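PDB 3OD1: ATP phosphoribosyltransferase regulatory subunit from Bacillus halodurans, which is probably required for the first step of histidine biosynthesis and may let histidine feedback-regulate ATP phosphoribosyltransferase activity. Local coordinates for residues Thr50-Glu55 and Thr86-Arg91; Gly130-Gly135 and Gly298-Leu303; Val145-Ile150 and Glu257-Ser262; Phe349-Leu354 and Val365-Leu370. One frame throughout, in Å; residues are numbered along the deposited sequence.

Interaction 1. Residues Thr50-Glu55 and Thr86-Arg91; sequences TLEYYE and TAPIAR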
# COMPACT_ATOMS: atom_id res chain seq x y z
N THR B 50 -0.37 3.61 9.71
CA THR B 50 -1.67 4.08 9.31
C THR B 50 -2.24 5.05 10.36
O THR B 50 -2.99 5.96 10.03
CB THR B 50 -2.62 2.89 9.12
OG1 THR B 50 -2.12 2.08 8.05
CG2 THR B 50 -4.02 3.36 8.78
N LEU B 51 -1.86 4.85 11.62
CA LEU B 51 -2.38 5.67 12.71
C LEU B 51 -1.29 6.54 13.33
O LEU B 51 -0.20 6.05 13.64
CB LEU B 51 -2.95 4.76 13.80
CG LEU B 51 -4.23 4.00 13.42
CD1 LEU B 51 -4.45 2.82 14.37
CD2 LEU B 51 -5.42 4.94 13.45
N GLU B 52 -1.60 7.82 13.50
CA GLU B 52 -0.73 8.73 14.25
C GLU B 52 -1.57 9.35 15.36
O GLU B 52 -2.81 9.32 15.31
CB GLU B 52 -0.15 9.83 13.34
CG GLU B 52 0.65 9.33 12.13
CD GLU B 52 2.13 9.14 12.43
OE1 GLU B 52 2.55 9.33 13.59
OE2 GLU B 52 2.89 8.79 11.50
N TYR B 53 -0.92 9.88 16.39
CA TYR B 53 -1.63 10.64 17.42
C TYR B 53 -2.18 11.93 16.86
O TYR B 53 -1.51 12.62 16.09
CB TYR B 53 -0.70 10.99 18.59
CG TYR B 53 -0.46 9.84 19.53
CD1 TYR B 53 -1.48 9.31 20.30
CD2 TYR B 53 0.82 9.29 19.66
CE1 TYR B 53 -1.24 8.24 21.17
CE2 TYR B 53 1.07 8.25 20.52
CZ TYR B 53 0.04 7.73 21.27
OH TYR B 53 0.32 6.68 22.12
N TYR B 54 -3.40 12.27 17.24
CA TYR B 54 -3.99 13.53 16.84
C TYR B 54 -3.24 14.74 17.40
O TYR B 54 -2.95 15.70 16.68
CB TYR B 54 -5.45 13.58 17.28
CG TYR B 54 -6.06 14.96 17.21
CD1 TYR B 54 -6.25 15.59 15.99
CD2 TYR B 54 -6.47 15.61 18.36
CE1 TYR B 54 -6.83 16.85 15.93
CE2 TYR B 54 -7.04 16.87 18.31
CZ TYR B 54 -7.21 17.48 17.09
OH TYR B 54 -7.78 18.73 17.04
N GLU B 55 -2.93 14.68 18.70
CA GLU B 55 -2.39 15.84 19.40
C GLU B 55 -0.99 16.23 18.91
O GLU B 55 -0.56 17.35 19.10
CB GLU B 55 -2.39 15.62 20.91
CG GLU B 55 -3.77 15.60 21.53
CD GLU B 55 -4.54 16.90 21.33
OE1 GLU B 55 -3.93 17.92 20.92
OE2 GLU B 55 -5.77 16.91 21.59
N THR B 86 3.82 14.10 4.86
CA THR B 86 4.84 15.08 5.22
C THR B 86 5.06 15.16 6.73
O THR B 86 6.20 15.11 7.20
CB THR B 86 4.53 16.48 4.66
OG1 THR B 86 4.37 16.41 3.24
CG2 THR B 86 5.67 17.45 5.00
N ALA B 87 3.99 15.27 7.50
CA ALA B 87 4.14 15.33 8.95
C ALA B 87 4.67 14.01 9.54
O ALA B 87 5.56 14.01 10.41
CB ALA B 87 2.83 15.79 9.62
N PRO B 88 4.16 12.86 9.05
CA PRO B 88 4.78 11.61 9.50
C PRO B 88 6.26 11.53 9.11
O PRO B 88 7.06 11.07 9.91
CB PRO B 88 3.95 10.52 8.79
CG PRO B 88 2.57 11.16 8.69
CD PRO B 88 2.86 12.62 8.38
N ILE B 89 6.62 12.02 7.93
CA ILE B 89 8.03 11.97 7.56
C ILE B 89 8.86 12.92 8.45
O ILE B 89 9.98 12.60 8.82
CB ILE B 89 8.24 12.25 6.06
CG1 ILE B 89 7.85 11.00 5.25
CG2 ILE B 89 9.69 12.64 5.78
CD1 ILE B 89 7.81 11.22 3.77
N ALA B 90 8.29 14.05 8.82
CA ALA B 90 8.98 14.96 9.74
C ALA B 90 9.24 14.27 11.08
O ALA B 90 10.34 14.38 11.64
CB ALA B 90 8.18 16.25 9.93
N ARG B 91 8.24 13.56 11.58
CA ARG B 91 8.41 12.79 12.82
C ARG B 91 9.54 11.77 12.67
O ARG B 91 10.38 11.62 13.55
CB ARG B 91 7.11 12.07 13.23
CG ARG B 91 7.27 11.23 14.54
CD ARG B 91 6.00 10.46 14.93
NE ARG B 91 5.45 9.68 13.82
CZ ARG B 91 6.10 8.70 13.19
NH1 ARG B 91 7.33 8.36 13.55
NH2 ARG B 91 5.52 8.07 12.17
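Glu52 on strand 51-53 and Arg91 on helix 86-94 form a buried salt bridge within the class II aminoacyl-tRNA synthetase fold. It ties a small antiparallel sheet to the helix. The ionic pairing is side-on and two-pronged. Arg91 NH2 donates to Glu52 OE2 at 2.8 Å, almost straight at 176°. It meets the syn lone pair of that oxygen, which lies in the guanidinium plane. Arg91 NE donates to Glu52 OE1 at 2.9 Å. This second bond is more bent, and OE1 is tilted from the guanidinium plane. Carboxylate and guanidinium planes are 32° apart, giving a twisted pair. The arginine leaves the helix extended, then bends at chi3 (51°), which turns NE and NH2 to the carboxylate. NH1 has its own salt bridge, to Asp18 of the second subunit, and the cation thus links acids of both chains. A leucine at Arg91 would probably leave the buried Glu52 carboxylate without its countercharge and break the link to Asp18 of the second subunit. Van der Waals packing adds less. Val57 of helix 54-60 touches both Glu52 and Pro88. The proline ring borders the carboxylate, with Pro88 CB 3.4 Å from Glu52 OE2.

Interaction 2. Residues Gly130-Gly135 and Gly298-Leu303; sequences GVELIG and GRYDEL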
# COMPACT_ATOMS: atom_id res chain seq x y z
N GLY B 130 4.81 11.01 -3.51
CA GLY B 130 5.58 12.24 -3.50
C GLY B 130 6.92 12.08 -2.82
O GLY B 130 7.35 10.96 -2.53
N VAL B 131 7.57 13.22 -2.57
CA VAL B 131 8.91 13.28 -1.99
C VAL B 131 9.01 14.44 -1.01
O VAL B 131 8.25 15.42 -1.10
CB VAL B 131 9.99 13.54 -3.07
CG1 VAL B 131 9.91 12.49 -4.19
CG2 VAL B 131 9.85 14.95 -3.67
N GLU B 132 9.95 14.31 -0.07
CA GLU B 132 10.34 15.42 0.81
C GLU B 132 11.85 15.56 0.68
O GLU B 132 12.58 14.56 0.70
CB GLU B 132 9.99 15.10 2.27
CG GLU B 132 8.58 14.59 2.48
CD GLU B 132 7.52 15.62 2.13
OE1 GLU B 132 7.86 16.81 1.98
OE2 GLU B 132 6.34 15.23 2.01
N LEU B 133 12.31 16.79 0.52
CA LEU B 133 13.73 17.08 0.48
C LEU B 133 13.99 18.03 1.65
O LEU B 133 13.57 19.19 1.63
CB LEU B 133 14.13 17.70 -0.86
CG LEU B 133 15.43 18.53 -0.93
CD1 LEU B 133 16.62 17.76 -0.39
CD2 LEU B 133 15.69 18.97 -2.36
N ILE B 134 14.65 17.53 2.68
CA ILE B 134 14.67 18.22 3.96
C ILE B 134 16.07 18.66 4.33
O ILE B 134 17.01 17.88 4.27
CB ILE B 134 14.14 17.32 5.09
CG1 ILE B 134 12.70 16.88 4.78
CG2 ILE B 134 14.20 18.05 6.43
CD1 ILE B 134 12.31 15.62 5.51
N GLY B 135 16.20 19.93 4.69
CA GLY B 135 17.49 20.45 5.14
C GLY B 135 18.33 21.11 4.07
O GLY B 135 19.52 21.34 4.28
N GLY B 298 5.76 22.65 -2.24
CA GLY B 298 6.38 23.91 -1.89
C GLY B 298 7.09 23.84 -0.55
O GLY B 298 7.09 22.81 0.12
N ARG B 299 7.68 24.97 -0.17
CA ARG B 299 8.45 25.10 1.07
C ARG B 299 7.59 25.14 2.31
O ARG B 299 6.61 25.88 2.38
CB ARG B 299 9.29 26.36 1.05
CG ARG B 299 10.41 26.32 0.08
CD ARG B 299 11.72 26.31 0.80
NE ARG B 299 12.75 25.77 -0.08
CZ ARG B 299 13.63 24.85 0.28
NH1 ARG B 299 13.61 24.37 1.52
NH2 ARG B 299 14.53 24.42 -0.59
N TYR B 300 7.99 24.37 3.32
CA TYR B 300 7.31 24.39 4.61
C TYR B 300 8.37 24.44 5.73
O TYR B 300 8.56 23.48 6.47
CB TYR B 300 6.38 23.17 4.73
CG TYR B 300 7.04 21.83 4.47
CD1 TYR B 300 7.47 21.04 5.52
CD2 TYR B 300 7.24 21.35 3.17
CE1 TYR B 300 8.09 19.82 5.32
CE2 TYR B 300 7.87 20.10 2.95
CZ TYR B 300 8.28 19.35 4.05
OH TYR B 300 8.91 18.13 3.91
N ASP B 301 9.06 25.58 5.84
CA ASP B 301 10.31 25.68 6.61
C ASP B 301 10.17 25.68 8.13
O ASP B 301 11.18 25.69 8.83
CB ASP B 301 11.10 26.93 6.20
CG ASP B 301 11.78 26.79 4.84
OD1 ASP B 301 11.76 25.68 4.25
OD2 ASP B 301 12.34 27.80 4.36
N GLU B 302 8.95 25.66 8.65
CA GLU B 302 8.75 25.69 10.11
C GLU B 302 8.24 24.36 10.69
O GLU B 302 8.11 24.22 11.91
CB GLU B 302 7.83 26.85 10.50
CG GLU B 302 8.39 28.22 10.13
CD GLU B 302 9.80 28.43 10.68
OE1 GLU B 302 10.09 27.93 11.80
OE2 GLU B 302 10.61 29.08 10.00
N LEU B 303 7.95 23.39 9.85
CA LEU B 303 7.42 22.13 10.37
C LEU B 303 8.44 21.34 11.19
O LEU B 303 8.14 20.91 12.30
CB LEU B 303 6.87 21.24 9.25
CG LEU B 303 6.23 19.92 9.69
CD1 LEU B 303 4.98 20.16 10.54
CD2 LEU B 303 5.87 19.09 8.47
O HOH W 1 14.85 21.48 2.03
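Glu132 and Tyr300 touch directly through their side chains, for the nearest CA atoms of the two segments, those of Glu132 and Gly298, are 9.7 Å apart. Segment 130-135 ends strand 125-134 of the large mixed sheet of the class II synthetase core. Segment 298-303 leaves strand 295-298 of the same sheet and makes a type I turn from Tyr300 to Leu303. Tyr300 has CG lodged between the backbone N and the carbonyl carbon (chi1 54°). This sends the phenol to the strand. Its OH donates to Glu132 OE1 at 2.6 Å. The hydroxyl comes from above the carboxylate plane, and ring and carboxylate planes are nearly perpendicular, 85° apart. The other oxygen, Glu132 OE2, hydrogen-bonds to Thr86, so both ends of this buried acid are held. A second, wetter link runs beside it. One water lies 2.7 Å from Leu133 O and accepts from Arg299 NH1 at 3.2 Å. Arg299 is itself steadied by salt bridges to Asp142 and, within its own segment, to Asp301. Ile134 completes the contact, with CG1 4.1 Å from Tyr300 OH.

Interaction 3. Residues Val145-Ile150 and Glu257-Ser262; sequences VIALMI and ESYGAS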
# COMPACT_ATOMS: atom_id res chain seq x y z
N VAL B 145 12.94 19.72 -6.79
CA VAL B 145 11.66 19.03 -6.55
C VAL B 145 10.65 19.30 -7.66
O VAL B 145 9.84 18.44 -7.98
CB VAL B 145 11.05 19.33 -5.16
CG1 VAL B 145 12.01 18.89 -4.05
CG2 VAL B 145 10.71 20.80 -5.03
N ILE B 146 10.68 20.49 -8.25
CA ILE B 146 9.75 20.80 -9.33
C ILE B 146 10.15 20.05 -10.60
O ILE B 146 9.30 19.46 -11.27
CB ILE B 146 9.65 22.32 -9.61
CG1 ILE B 146 8.98 23.04 -8.42
CG2 ILE B 146 8.90 22.57 -10.90
CD1 ILE B 146 9.00 24.58 -8.53
N ALA B 147 11.44 20.06 -10.91
CA ALA B 147 11.99 19.36 -12.06
C ALA B 147 11.78 17.85 -11.97
O ALA B 147 11.52 17.20 -12.98
CB ALA B 147 13.47 19.70 -12.25
N LEU B 148 11.92 17.29 -10.77
CA LEU B 148 11.64 15.88 -10.56
C LEU B 148 10.15 15.59 -10.79
O LEU B 148 9.81 14.65 -11.50
CB LEU B 148 12.06 15.46 -9.15
CG LEU B 148 11.67 14.05 -8.68
CD1 LEU B 148 12.10 12.98 -9.69
CD2 LEU B 148 12.28 13.79 -7.31
N MSE B 149 9.28 16.42 -10.23
CA MSE B 149 7.85 16.22 -10.43
C MSE B 149 7.50 16.19 -11.92
O MSE B 149 6.71 15.35 -12.38
CB MSE B 149 7.04 17.33 -9.75
CG MSE B 149 5.57 16.94 -9.56
SE MSE B 149 4.51 18.30 -8.62
CE MSE B 149 4.57 19.73 -9.93
N ILE B 150 8.08 17.14 -12.66
CA ILE B 150 7.83 17.24 -14.09
C ILE B 150 8.36 16.00 -14.81
O ILE B 150 7.71 15.47 -15.71
CB ILE B 150 8.45 18.53 -14.67
CG1 ILE B 150 7.70 19.76 -14.13
CG2 ILE B 150 8.47 18.48 -16.22
CD1 ILE B 150 8.27 21.10 -14.52
N GLU B 257 15.30 26.25 -16.09
CA GLU B 257 15.83 26.35 -17.45
C GLU B 257 16.98 25.36 -17.62
O GLU B 257 17.04 24.63 -18.60
CB GLU B 257 16.32 27.77 -17.76
CG GLU B 257 15.20 28.81 -17.84
CD GLU B 257 15.68 30.13 -18.40
OE1 GLU B 257 16.52 30.79 -17.76
OE2 GLU B 257 15.21 30.51 -19.49
N SER B 258 17.89 25.35 -16.65
CA SER B 258 19.01 24.42 -16.69
C SER B 258 18.51 22.99 -16.76
O SER B 258 19.10 22.15 -17.46
CB SER B 258 19.92 24.61 -15.48
OG SER B 258 20.49 25.90 -15.51
N TYR B 259 17.43 22.69 -16.04
CA TYR B 259 16.82 21.37 -16.14
C TYR B 259 16.05 21.15 -17.43
O TYR B 259 15.52 20.07 -17.65
CB TYR B 259 15.87 21.10 -14.97
CG TYR B 259 16.54 20.65 -13.69
CD1 TYR B 259 16.98 19.34 -13.52
CD2 TYR B 259 16.69 21.53 -12.62
CE1 TYR B 259 17.58 18.93 -12.33
CE2 TYR B 259 17.28 21.13 -11.44
CZ TYR B 259 17.72 19.83 -11.29
OH TYR B 259 18.31 19.45 -10.11
N GLY B 260 15.95 22.17 -18.27
CA GLY B 260 15.15 22.06 -19.48
C GLY B 260 13.69 21.79 -19.17
O GLY B 260 13.00 21.13 -19.94
N ALA B 261 13.21 22.32 -18.04
CA ALA B 261 11.84 22.11 -17.60
C ALA B 261 11.00 23.37 -17.81
O ALA B 261 9.82 23.41 -17.45
CB ALA B 261 11.80 21.68 -16.14
N SER B 262 11.61 24.37 -18.41
CA SER B 262 11.04 25.70 -18.51
C SER B 262 9.69 25.74 -19.24
O SER B 262 8.78 26.47 -18.84
CB SER B 262 12.02 26.63 -19.22
OG SER B 262 11.84 27.95 -18.79
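Tyr259 lays one face of its ring on the methyl of Ala147, and this is the main touch between the end of helix 240-258 and helix 139-155. Followed outward, the tyrosine side chain has CB 3.9 Å from Ala147 CB. CG comes nearer, at 3.5 Å from Ala147 CB. Beyond it the two sides of the ring diverge evenly from the methyl: Tyr259 CD2 is 3.7 Å and CD1 3.8 Å from Ala147 CB. CE2 and CE1 stand 4.1 and 4.2 Å from Ala147 CB, and the hydroxyl runs on past it. The methyl sits over the root of the ring. This is a CH-pi contact, 3.7 Å from Ala147 CB to the ring centroid of Tyr259 and 19° off the normal. With CG anti to the carbonyl carbon, chi1 (-81°) brings the ring over Ala147, and chi2 (-78°) turns its face to the methyl. A second patch follows one turn on. Ile150 CD1 meets Ala261 CB at 3.9 Å and also lies near Ala261 O. Between Tyr259 and Ala261 the chain turns at Gly260, whose positive phi closes a Schellman motif. That reversal brings both residues to the same helix. Tyr259 also packs on Ile352 of the second subunit, so the helix end lies at the dimer interface. Helix 139-155 in turn rests on the large sheet: Ile146 and Met149 touch Phe283 of strand 281-286, Ile150 touches Val163 of strand 162-167, and Met149 reaches Phe316 of strand 313-319.

Interaction 4. Residues Phe349-Leu354 and Val365-Leu370; sequences FEAIEL and VVLQDL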
# COMPACT_ATOMS: atom_id res chain seq x y z
N PHE B 349 -0.10 -33.81 -15.80
CA PHE B 349 1.34 -33.62 -15.74
C PHE B 349 1.78 -32.84 -16.96
O PHE B 349 2.57 -31.90 -16.85
CB PHE B 349 2.08 -34.95 -15.64
CG PHE B 349 3.54 -34.80 -15.36
CD1 PHE B 349 3.97 -34.26 -14.15
CD2 PHE B 349 4.50 -35.17 -16.30
CE1 PHE B 349 5.32 -34.10 -13.87
CE2 PHE B 349 5.85 -35.02 -16.04
CZ PHE B 349 6.26 -34.48 -14.82
N GLU B 350 1.25 -33.21 -18.12
CA GLU B 350 1.56 -32.51 -19.35
C GLU B 350 1.24 -31.02 -19.26
O GLU B 350 2.05 -30.17 -19.64
CB GLU B 350 0.82 -33.13 -20.53
CG GLU B 350 0.92 -32.31 -21.81
CD GLU B 350 0.02 -32.83 -22.91
OE1 GLU B 350 -0.40 -34.01 -22.81
OE2 GLU B 350 -0.26 -32.08 -23.87
N ALA B 351 0.05 -30.70 -18.78
CA ALA B 351 -0.37 -29.30 -18.69
C ALA B 351 0.46 -28.50 -17.69
O ALA B 351 0.83 -27.35 -17.95
CB ALA B 351 -1.86 -29.21 -18.34
N ILE B 352 0.73 -29.09 -16.53
CA ILE B 352 1.58 -28.43 -15.55
C ILE B 352 2.94 -28.09 -16.16
O ILE B 352 3.43 -26.97 -16.05
CB ILE B 352 1.76 -29.28 -14.27
CG1 ILE B 352 0.50 -29.21 -13.41
CG2 ILE B 352 2.99 -28.80 -13.47
CD1 ILE B 352 0.47 -30.16 -12.24
N GLU B 353 3.55 -29.06 -16.84
CA GLU B 353 4.85 -28.81 -17.46
C GLU B 353 4.72 -27.77 -18.55
O GLU B 353 5.59 -26.91 -18.70
CB GLU B 353 5.48 -30.11 -17.98
CG GLU B 353 6.59 -30.64 -17.08
CD GLU B 353 7.68 -29.61 -16.79
OE1 GLU B 353 8.13 -28.93 -17.74
OE2 GLU B 353 8.09 -29.47 -15.62
N LEU B 354 3.65 -27.84 -19.33
CA LEU B 354 3.42 -26.82 -20.34
C LEU B 354 3.36 -25.43 -19.69
O LEU B 354 4.03 -24.50 -20.13
CB LEU B 354 2.14 -27.11 -21.12
CG LEU B 354 1.74 -26.06 -22.15
CD1 LEU B 354 2.90 -25.74 -23.08
CD2 LEU B 354 0.52 -26.54 -22.93
N VAL B 365 -0.04 -17.54 -17.21
CA VAL B 365 -0.86 -18.70 -17.56
C VAL B 365 -1.83 -19.08 -16.44
O VAL B 365 -1.42 -19.26 -15.29
CB VAL B 365 0.00 -19.94 -17.90
CG1 VAL B 365 -0.88 -21.08 -18.37
CG2 VAL B 365 1.02 -19.60 -18.97
N VAL B 366 -3.10 -19.21 -16.78
CA VAL B 366 -4.06 -19.81 -15.87
C VAL B 366 -4.13 -21.31 -16.21
O VAL B 366 -4.46 -21.68 -17.33
CB VAL B 366 -5.46 -19.18 -16.01
CG1 VAL B 366 -6.50 -20.00 -15.24
CG2 VAL B 366 -5.45 -17.75 -15.50
N LEU B 367 -3.76 -22.15 -15.25
CA LEU B 367 -3.79 -23.60 -15.42
C LEU B 367 -5.05 -24.10 -14.72
O LEU B 367 -5.17 -24.00 -13.51
CB LEU B 367 -2.54 -24.22 -14.80
CG LEU B 367 -2.34 -25.74 -14.87
CD1 LEU B 367 -2.33 -26.24 -16.30
CD2 LEU B 367 -1.04 -26.08 -14.16
N GLN B 368 -6.01 -24.57 -15.51
CA GLN B 368 -7.36 -24.80 -15.01
C GLN B 368 -7.88 -26.22 -15.28
O GLN B 368 -8.01 -26.65 -16.44
CB GLN B 368 -8.32 -23.78 -15.62
CG GLN B 368 -9.75 -23.99 -15.21
CD GLN B 368 -9.96 -23.72 -13.73
OE1 GLN B 368 -9.65 -22.63 -13.23
NE2 GLN B 368 -10.48 -24.70 -13.01
N ASP B 369 -8.15 -26.93 -14.19
CA ASP B 369 -8.84 -28.22 -14.23
C ASP B 369 -10.24 -28.01 -14.75
O ASP B 369 -11.03 -27.24 -14.20
CB ASP B 369 -8.88 -28.83 -12.82
CG ASP B 369 -9.37 -30.28 -12.81
OD1 ASP B 369 -10.22 -30.65 -13.66
OD2 ASP B 369 -8.91 -31.04 -11.93
N LEU B 370 -10.56 -28.71 -15.83
CA LEU B 370 -11.84 -28.50 -16.48
C LEU B 370 -12.99 -28.87 -15.54
O LEU B 370 -14.07 -28.28 -15.59
CB LEU B 370 -11.90 -29.32 -17.77
CG LEU B 370 -13.15 -29.12 -18.61
CD1 LEU B 370 -13.04 -27.81 -19.38
CD2 LEU B 370 -13.31 -30.30 -19.55
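Leu367 has CG anti to its own N (chi1 -179°) and then turns at chi2 (58°), which splays its two methyls onto Ala351 and Ile352. Across from it, Ile352 holds CG1 anti to the carbonyl carbon, which sets CG1 against Leu367 CD2. The side chains of Ile352 and Leu367 cross at about a right angle. Each leucine methyl has its own partner. Leu367 CD1 touches Ala351 CB at 3.6 Å and lies 3.7 Å from Ala351 O. Leu367 CD2 touches Ile352 CG1 at 3.6 Å and lies 3.8 Å from Ile352 CA. One branch thus serves each of two successive helix residues. The contact joins helix 348-359 to strand 365-369 in a beta-alpha-beta unit that begins with strand 339-343. It belongs to the C-terminal domain, related to the anticodon-binding domains of class II synthetases. Ala351 also packs on Ile341 and Phe343 of strand 339-343, so the helix covers both parallel strands. With an alanine in place of Leu367, a gap would probably open between helix and strand, leaving Ala351 and Ile352 without their methyl partners. The next residue, Gln368, is polar: its NE2 donates to Asp369 O at 2.9 Å, nearly straight at 175°, and also to Asp136 of the second subunit. Leu367 itself packs on Tyr259 of the second subunit. No hydrogen bond crosses between the two segments. Helix and strand are therefore held here by shape and burial of carbon, while polar groups of the same strand reach the second subunit.

Interactions 1, 2 and 3 lie in the class II synthetase-like core, while interaction 4 lies in the C-terminal domain, its centre about 48 to 53 Å from theirs. Interactions 1 and 2 have centres about 15 Å apart and touch through Thr86. Interactions 2 and 3, about 17 Å apart, use consecutive elements, strand 125-134 and helix 139-155, and touch through Leu133 with Val145 and Val131 with Leu148. Along the chain, interaction 1 closes first. Interaction 3 then falls between the two segments of interaction 2, and interaction 4 comes last. Interactions 3 and 4 both lie against the second subunit, so the core of one chain meets the C-terminal domain of the other.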